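Peptidyl-prolyl cis-trans isomerase (PDB 5XB0) probably catalyses the cis-trans isomerisation of peptide bonds preceding proline in proteins, this chain carrying the FKBP-type isomerase domain of a longer protein. Local coordinates at residues Arg98-Ser103 against Pro121-Ile126. Residues are numbered along the deposited sequence; the frame is centred on the assembly and turned at random.
Sequences RLVIPS and PLVFEI
Leu99 and Ile101 pair with Phe124 and Leu122 through four backbone hydrogen bonds, joining strands 98-101 and 122-126 as antiparallel neighbours with axes 4.7 Å apart at their closest and N-to-C directions 158° apart. Each hydrogen-bonded pair is closed by two bonds; the straightest, Phe124 N to Leu99 O at 2.8 Å, has an N-H...O angle of 172°. Between these rungs lies the non-hydrogen-bonded pair Val100-Val123, where Val100 CA adds a CA-H...O contact of 3.4 Å to Leu122 O.

The two faces of the ladder differ. On the face of Leu99, Ile101, Leu122 and Phe124, Ile101 CD1 approaches the CD2-CE2 bond of the phenyl ring obliquely, 3.6 Å from Phe124 CD2, and Leu99 CD1 lies 3.8 Å from Ile126 CD1, the two side chains meeting at a slant. Helix 82-87 packs against much of this face: Ala87 touches Leu99, and Trp84 touches Ile101 and Ile126 and sits edge-to-face with the Phe124 ring; Leu122 lies against Ala106 and Tyr107. On the other face, Arg98 has CG anti to its backbone N (chi1 175°) and runs extended to NE. The Arg98 and Val123 side chains cross obliquely, with Val123 CG1 over one face of the guanidinium, 3.7 Å from Arg98 NE. NH1 of the same group forms a salt bridge with Glu20 of helix 6-21, whose Met17 packs on Val100 and Pro121.

This ladder belongs to the curved antiparallel sheet of the FKBP fold, which wraps around a short helix, here 82-87. A tartaric acid molecule, probably from the crystallisation liquor, about 4 Å from the Phe124 side chain is consistent with a pocket there. The four bonds satisfy the N-H and C=O groups that Leu99, Ile101, Leu122 and Phe124 turn toward each other, while Arg98 combines apolar cover from Val123 with a salt bridge to helix 6-21.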
ATOM      1  N   ARG A  98      -0.854   1.545   8.414  1.00 11.59           N
ATOM      2  CA  ARG A  98      -1.808   1.752   7.338  1.00 11.44           C
ATOM      3  C   ARG A  98      -1.081   2.486   6.225  1.00 15.18           C
ATOM      4  O   ARG A  98      -0.406   3.484   6.476  1.00 15.24           O
ATOM      5  CB  ARG A  98      -3.024   2.549   7.833  1.00 14.51           C
ATOM      6  CG  ARG A  98      -4.027   2.931   6.740  1.00 21.99           C
ATOM      7  CD  ARG A  98      -5.278   3.509   7.409  1.00 24.16           C
ATOM      8  NE  ARG A  98      -6.412   3.710   6.513  1.00 30.26           N
ATOM      9  CZ  ARG A  98      -6.571   4.808   5.787  1.00 24.50           C
ATOM     10  NH1 ARG A  98      -5.645   5.756   5.843  1.00 27.12           N
ATOM     11  NH2 ARG A  98      -7.633   4.953   4.997  1.00 20.58           N
ATOM     12  N   LEU A  99      -1.155   1.948   5.016  1.00 13.00           N
ATOM     13  CA  LEU A  99      -0.566   2.587   3.841  1.00 13.55           C
ATOM     14  C   LEU A  99      -1.640   2.913   2.833  1.00 12.96           C
ATOM     15  O   LEU A  99      -2.441   2.048   2.489  1.00 16.24           O
ATOM     16  CB  LEU A  99       0.470   1.680   3.170  1.00 15.62           C
ATOM     17  CG  LEU A  99       1.698   1.257   3.961  1.00 13.30           C
ATOM     18  CD1 LEU A  99       2.601   0.395   3.074  1.00 16.54           C
ATOM     19  CD2 LEU A  99       2.459   2.480   4.474  1.00 16.13           C
ATOM     20  N   VAL A 100      -1.636   4.137   2.323  1.00 12.43           N
ATOM     21  CA  VAL A 100      -2.477   4.485   1.188  1.00 10.50           C
ATOM     22  C   VAL A 100      -1.548   4.708   0.012  1.00 12.79           C
ATOM     23  O   VAL A 100      -0.660   5.554   0.074  1.00 14.70           O
ATOM     24  CB  VAL A 100      -3.328   5.746   1.438  1.00 12.78           C
ATOM     25  CG1 VAL A 100      -4.265   5.992   0.263  1.00 15.83           C
ATOM     26  CG2 VAL A 100      -4.139   5.592   2.717  1.00 17.30           C
ATOM     27  N   ILE A 101      -1.746   3.933  -1.045  1.00 12.44           N
ATOM     28  CA  ILE A 101      -0.800   3.887  -2.154  1.00 12.17           C
ATOM     29  C   ILE A 101      -1.475   4.398  -3.419  1.00 12.09           C
ATOM     30  O   ILE A 101      -2.503   3.850  -3.839  1.00 14.40           O
ATOM     31  CB  ILE A 101      -0.276   2.438  -2.350  1.00 14.49           C
ATOM     32  CG1 ILE A 101       0.357   1.954  -1.033  1.00 14.71           C
ATOM     33  CG2 ILE A 101       0.709   2.350  -3.504  1.00 12.66           C
ATOM     34  CD1 ILE A 101       0.847   0.527  -1.060  1.00 17.94           C
ATOM     35  N   PRO A 102      -0.912   5.457  -4.031  1.00 13.71           N
ATOM     36  CA  PRO A 102      -1.492   5.965  -5.284  1.00 13.28           C
ATOM     37  C   PRO A 102      -1.415   4.931  -6.381  1.00 13.62           C
ATOM     38  O   PRO A 102      -0.541   4.055  -6.346  1.00 15.12           O
ATOM     39  CB  PRO A 102      -0.629   7.196  -5.619  1.00 15.64           C
ATOM     40  CG  PRO A 102       0.655   6.954  -4.915  1.00 18.36           C
ATOM     41  CD  PRO A 102       0.321   6.171  -3.658  1.00 13.73           C
ATOM     42  N   SER A 103      -2.337   5.005  -7.337  1.00 16.43           N
ATOM     43  CA  SER A 103      -2.417   3.942  -8.326  1.00 14.56           C
ATOM     44  C   SER A 103      -1.124   3.842  -9.119  1.00 11.99           C
ATOM     45  O   SER A 103      -0.773   2.742  -9.552  1.00 15.05           O
ATOM     46  CB  SER A 103      -3.614   4.126  -9.268  1.00 16.52           C
ATOM     47  OG  SER A 103      -3.412   5.178 -10.190  1.00 17.81           O
ATOM     48  N   PRO A 121      -6.394   3.971  -6.224  1.00 14.10           N
ATOM     49  CA  PRO A 121      -5.496   3.934  -5.065  1.00 13.34           C
ATOM     50  C   PRO A 121      -5.865   2.776  -4.134  1.00 16.56           C
ATOM     51  O   PRO A 121      -7.026   2.384  -4.080  1.00 15.51           O
ATOM     52  CB  PRO A 121      -5.719   5.294  -4.397  1.00 17.13           C
ATOM     53  CG  PRO A 121      -7.083   5.727  -4.849  1.00 20.33           C
ATOM     54  CD  PRO A 121      -7.340   5.100  -6.188  1.00 15.53           C
ATOM     55  N   LEU A 122      -4.885   2.216  -3.436  1.00 14.14           N
ATOM     56  CA  LEU A 122      -5.128   1.044  -2.593  1.00 14.85           C
ATOM     57  C   LEU A 122      -4.836   1.357  -1.136  1.00 16.67           C
ATOM     58  O   LEU A 122      -3.911   2.109  -0.837  1.00 16.35           O
ATOM     59  CB  LEU A 122      -4.264  -0.133  -3.048  1.00 13.88           C
ATOM     60  CG  LEU A 122      -4.411  -0.543  -4.516  1.00 13.63           C
ATOM     61  CD1 LEU A 122      -3.509  -1.737  -4.826  1.00 15.59           C
ATOM     62  CD2 LEU A 122      -5.873  -0.873  -4.808  1.00 18.67           C
ATOM     63  N   VAL A 123      -5.617   0.768  -0.235  1.00 13.59           N
ATOM     64  CA  VAL A 123      -5.421   0.972   1.200  1.00 14.81           C
ATOM     65  C   VAL A 123      -5.026  -0.342   1.846  1.00 14.51           C
ATOM     66  O   VAL A 123      -5.770  -1.310   1.780  1.00 17.52           O
ATOM     67  CB  VAL A 123      -6.690   1.510   1.873  1.00 14.45           C
ATOM     68  CG1 VAL A 123      -6.432   1.791   3.337  1.00 20.45           C
ATOM     69  CG2 VAL A 123      -7.172   2.781   1.150  1.00 15.53           C
ATOM     70  N   PHE A 124      -3.837  -0.378   2.438  1.00 11.54           N
ATOM     71  CA  PHE A 124      -3.350  -1.588   3.100  1.00 14.69           C
ATOM     72  C   PHE A 124      -3.253  -1.412   4.596  1.00 14.30           C
ATOM     73  O   PHE A 124      -2.877  -0.351   5.077  1.00 16.60           O
ATOM     74  CB  PHE A 124      -1.966  -1.970   2.583  1.00 15.22           C
ATOM     75  CG  PHE A 124      -1.963  -2.517   1.199  1.00 15.09           C
ATOM     76  CD1 PHE A 124      -2.105  -3.877   0.986  1.00 16.50           C
ATOM     77  CD2 PHE A 124      -1.784  -1.682   0.109  1.00 15.73           C
ATOM     78  CE1 PHE A 124      -2.088  -4.394  -0.307  1.00 16.51           C
ATOM     79  CE2 PHE A 124      -1.777  -2.195  -1.186  1.00 16.61           C
ATOM     80  CZ  PHE A 124      -1.922  -3.554  -1.386  1.00 16.68           C
ATOM     81  N   GLU A 125      -3.581  -2.461   5.338  1.00 12.96           N
ATOM     82  CA  GLU A 125      -3.132  -2.537   6.715  1.00 14.18           C
ATOM     83  C   GLU A 125      -2.110  -3.664   6.783  1.00 14.07           C
ATOM     84  O   GLU A 125      -2.397  -4.766   6.341  1.00 16.08           O
ATOM     85  CB  GLU A 125      -4.307  -2.766   7.663  1.00 18.17           C
ATOM     86  CG  GLU A 125      -5.222  -1.547   7.724  1.00 25.85           C
ATOM     87  CD  GLU A 125      -6.047  -1.474   8.992  1.00 45.05           C
ATOM     88  OE1 GLU A 125      -5.699  -2.160   9.978  1.00 38.97           O
ATOM     89  OE2 GLU A 125      -7.041  -0.716   9.001  1.00 54.34           O
ATOM     90  N   ILE A 126      -0.917  -3.370   7.298  1.00 12.85           N
ATOM     91  CA  ILE A 126       0.203  -4.304   7.260  1.00 12.27           C
ATOM     92  C   ILE A 126       0.842  -4.451   8.629  1.00 13.90           C
ATOM     93  O   ILE A 126       1.128  -3.461   9.289  1.00 13.65           O
ATOM     94  CB  ILE A 126       1.281  -3.840   6.258  1.00 13.39           C
ATOM     95  CG1 ILE A 126       0.687  -3.714   4.856  1.00 16.17           C
ATOM     96  CG2 ILE A 126       2.476  -4.789   6.263  1.00 15.13           C
ATOM     97  CD1 ILE A 126       1.639  -3.146   3.850  1.00 18.68           C
TER